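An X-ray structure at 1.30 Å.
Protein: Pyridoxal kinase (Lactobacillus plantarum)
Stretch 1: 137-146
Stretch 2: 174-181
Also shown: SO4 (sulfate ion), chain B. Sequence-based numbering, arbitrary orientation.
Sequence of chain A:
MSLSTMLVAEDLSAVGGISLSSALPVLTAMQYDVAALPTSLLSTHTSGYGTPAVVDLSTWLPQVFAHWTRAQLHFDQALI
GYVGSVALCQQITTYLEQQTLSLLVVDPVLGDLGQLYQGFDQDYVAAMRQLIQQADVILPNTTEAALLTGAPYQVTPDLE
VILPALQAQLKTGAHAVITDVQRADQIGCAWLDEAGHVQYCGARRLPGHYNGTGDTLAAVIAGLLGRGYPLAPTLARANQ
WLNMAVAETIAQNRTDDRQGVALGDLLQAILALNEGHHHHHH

Stretch 1 (137-146) VILPNTTEAA
Stretch 2 174-181: AHAVITDV

Residues 137-146 leave a strand, cross a short loop and enter a helix, and 175-179 runs alongside 137-141, with parallel bridges at Val137/His175 and Ile138/Ala176, before the chain turns a corner at Thr179. The register pairs Val137 with His175 (CA to CA, 4.8 Å) and continues residue by residue to Asn141 opposite Thr179 (CA to CA, 5.1 Å). The contact buries 570 Å², both sides summed.

Val137 (phi/psi -141/134, chi1 t) shares a sheet face with His175 (chi1 m, chi2 -76°); Val137 CG2 lies at the edge of the imidazole, 4.3 Å from His175 CD2. Ile138 (-118/151, chi1 p, chi2 t) points to the other face, where its CG1 packs 4.1 Å from Ala176 CB. Its backbone bonds both ways, as parallel pairing requires: Ile138 N donates to His175 O and Ile138 O accepts from Val177 N, each at 3.0 Å.

At Leu139 (-126/53, chi1 m, chi2 t) the chain leaves the extended conformation, yet CD2 still reaches Val177 CB (4.0 Å). Pro140 (-68/150, C-gamma endo) has no amide hydrogen to offer Val177 O, but Pro140 O accepts from Thr179 N (3.0 Å), extending the ladder beyond the strand pairs. Pro140 CG lies 4.3 Å from Ile178 CG1.

Asn141 (-82/-175, chi1 p, chi2 29°) caps the helix: Asn141 OD1 accepts from Glu144 N (2.8 Å), while Asn141 N donates to Glu144 OE1 (2.9 Å). Asn141 ND2 donates to sulfate O2 (2.9 Å).

Asp180 (-126/28, chi1 p, chi2 -6°) grips the helix start. Asp180 OD2 accepts from Thr142 N (3.1 Å), and Asp180 OD1 from Thr142 OG1 (2.7 Å; Thr142 chi1 m), so one carboxylate holds both backbone and side chain. Water 1 accepts from Thr143 N (3.0 Å). One turn on, Ala145 N donates to Asn141 O (2.9 Å), and Ala145 CB meets CD1 of Ile178 (chi1 m, chi2 t) at 3.7 Å.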

# COMPACT_ATOMS: atom_id res chain seq x y z
N VAL A 137 6.90 -5.40 6.11
CA VAL A 137 7.26 -4.67 4.91
C VAL A 137 6.53 -3.34 4.93
O VAL A 137 5.33 -3.30 5.22
CB VAL A 137 6.88 -5.46 3.62
CG1 VAL A 137 7.18 -4.64 2.38
CG2 VAL A 137 7.64 -6.78 3.56
N ILE A 138 7.24 -2.26 4.63
CA ILE A 138 6.60 -0.96 4.37
C ILE A 138 6.91 -0.54 2.95
O ILE A 138 7.97 -0.88 2.41
CB ILE A 138 7.00 0.13 5.40
CG1 ILE A 138 8.50 0.44 5.37
CG2 ILE A 138 6.57 -0.28 6.79
CD1 ILE A 138 8.86 1.78 6.01
N LEU A 139 6.00 0.23 2.35
CA LEU A 139 6.07 0.58 0.93
C LEU A 139 6.01 2.09 0.68
O LEU A 139 5.19 2.56 -0.12
CB LEU A 139 4.93 -0.12 0.18
CG LEU A 139 4.92 -1.65 0.24
CD1 LEU A 139 3.63 -2.21 -0.37
CD2 LEU A 139 6.15 -2.24 -0.46
N PRO A 140 6.89 2.87 1.34
CA PRO A 140 6.88 4.31 1.11
C PRO A 140 7.33 4.67 -0.30
O PRO A 140 8.16 3.97 -0.90
CB PRO A 140 7.93 4.82 2.11
CG PRO A 140 8.87 3.66 2.26
CD PRO A 140 7.95 2.48 2.29
N ASN A 141 6.80 5.76 -0.82
CA ASN A 141 7.42 6.42 -1.96
C ASN A 141 8.57 7.30 -1.44
O ASN A 141 8.88 7.28 -0.24
CB ASN A 141 6.39 7.19 -2.81
CG ASN A 141 5.74 8.33 -2.05
OD1 ASN A 141 6.33 8.91 -1.15
ND2 ASN A 141 4.51 8.68 -2.44
N THR A 142 9.20 8.05 -2.33
CA THR A 142 10.40 8.81 -1.99
C THR A 142 10.08 9.97 -1.03
O THR A 142 10.88 10.30 -0.16
CB THR A 142 11.12 9.28 -3.28
OG1 THR A 142 11.74 8.15 -3.89
CG2 THR A 142 12.18 10.31 -2.99
N THR A 143 8.89 10.56 -1.18
CA THR A 143 8.42 11.60 -0.26
C THR A 143 8.21 11.03 1.14
O THR A 143 8.65 11.60 2.15
CB THR A 143 7.11 12.23 -0.77
OG1 THR A 143 7.32 12.82 -2.06
CG2 THR A 143 6.61 13.31 0.17
N GLU A 144 7.53 9.89 1.20
CA GLU A 144 7.22 9.24 2.47
C GLU A 144 8.47 8.72 3.18
O GLU A 144 8.55 8.77 4.40
CB GLU A 144 6.21 8.12 2.22
CG GLU A 144 4.85 8.70 1.86
CD GLU A 144 3.98 7.81 1.00
OE1 GLU A 144 4.43 6.74 0.53
OE2 GLU A 144 2.82 8.22 0.78
N ALA A 145 9.44 8.24 2.42
CA ALA A 145 10.70 7.78 3.01
C ALA A 145 11.38 8.90 3.81
O ALA A 145 11.81 8.70 4.95
CB ALA A 145 11.63 7.26 1.94
N ALA A 146 11.45 10.07 3.19
CA ALA A 146 12.04 11.26 3.82
C ALA A 146 11.22 11.73 5.02
O ALA A 146 11.78 12.06 6.07
CB ALA A 146 12.21 12.37 2.80
N ALA A 174 12.62 -6.83 9.42
CA ALA A 174 11.64 -6.19 8.52
C ALA A 174 12.32 -5.48 7.35
O ALA A 174 13.54 -5.31 7.35
CB ALA A 174 10.78 -5.21 9.30
N HIS A 175 11.52 -5.07 6.37
CA HIS A 175 12.04 -4.51 5.12
C HIS A 175 11.39 -3.19 4.77
O HIS A 175 10.16 -3.12 4.64
CB HIS A 175 11.79 -5.47 3.97
CG HIS A 175 12.29 -6.85 4.23
ND1 HIS A 175 13.62 -7.18 4.16
CD2 HIS A 175 11.64 -7.98 4.58
CE1 HIS A 175 13.77 -8.46 4.45
NE2 HIS A 175 12.58 -8.97 4.72
N ALA A 176 12.21 -2.16 4.58
CA ALA A 176 11.76 -0.91 4.00
C ALA A 176 11.97 -0.98 2.48
O ALA A 176 13.08 -1.25 2.01
CB ALA A 176 12.53 0.25 4.60
N VAL A 177 10.90 -0.77 1.73
CA VAL A 177 10.97 -0.80 0.28
C VAL A 177 10.47 0.53 -0.28
O VAL A 177 9.29 0.86 -0.10
CB VAL A 177 10.09 -1.95 -0.29
CG1 VAL A 177 10.19 -2.00 -1.81
CG2 VAL A 177 10.48 -3.29 0.32
N ILE A 178 11.33 1.29 -0.94
CA ILE A 178 10.91 2.52 -1.60
C ILE A 178 10.43 2.18 -3.00
O ILE A 178 11.13 1.50 -3.74
CB ILE A 178 12.03 3.60 -1.62
CG1 ILE A 178 12.43 3.96 -0.19
CG2 ILE A 178 11.57 4.84 -2.38
CD1 ILE A 178 13.63 4.90 -0.08
N THR A 179 9.24 2.65 -3.38
CA THR A 179 8.51 2.10 -4.54
C THR A 179 8.56 2.87 -5.87
O THR A 179 8.06 2.39 -6.89
CB THR A 179 7.02 1.87 -4.19
OG1 THR A 179 6.43 3.12 -3.83
CG2 THR A 179 6.87 0.86 -3.04
N ASP A 180 9.18 4.05 -5.87
CA ASP A 180 9.16 4.94 -7.04
C ASP A 180 10.56 5.33 -7.47
O ASP A 180 10.77 6.42 -8.03
CB ASP A 180 8.33 6.19 -6.74
CG ASP A 180 8.90 7.02 -5.59
OD1 ASP A 180 9.87 6.57 -4.96
OD2 ASP A 180 8.38 8.13 -5.33
N VAL A 181 11.53 4.47 -7.20
CA VAL A 181 12.91 4.77 -7.53
C VAL A 181 13.09 4.66 -9.03
O VAL A 181 12.75 3.64 -9.64
CB VAL A 181 13.89 3.82 -6.79
CG1 VAL A 181 15.32 4.08 -7.24
CG2 VAL A 181 13.78 4.01 -5.29
S SO4 B . 2.14 6.20 -4.43
O1 SO4 B . 1.80 5.98 -3.02
O2 SO4 B . 3.27 7.12 -4.54
O3 SO4 B . 2.45 4.93 -5.08
O4 SO4 B . 0.99 6.81 -5.10
O HOH W 1 7.29 10.74 -3.76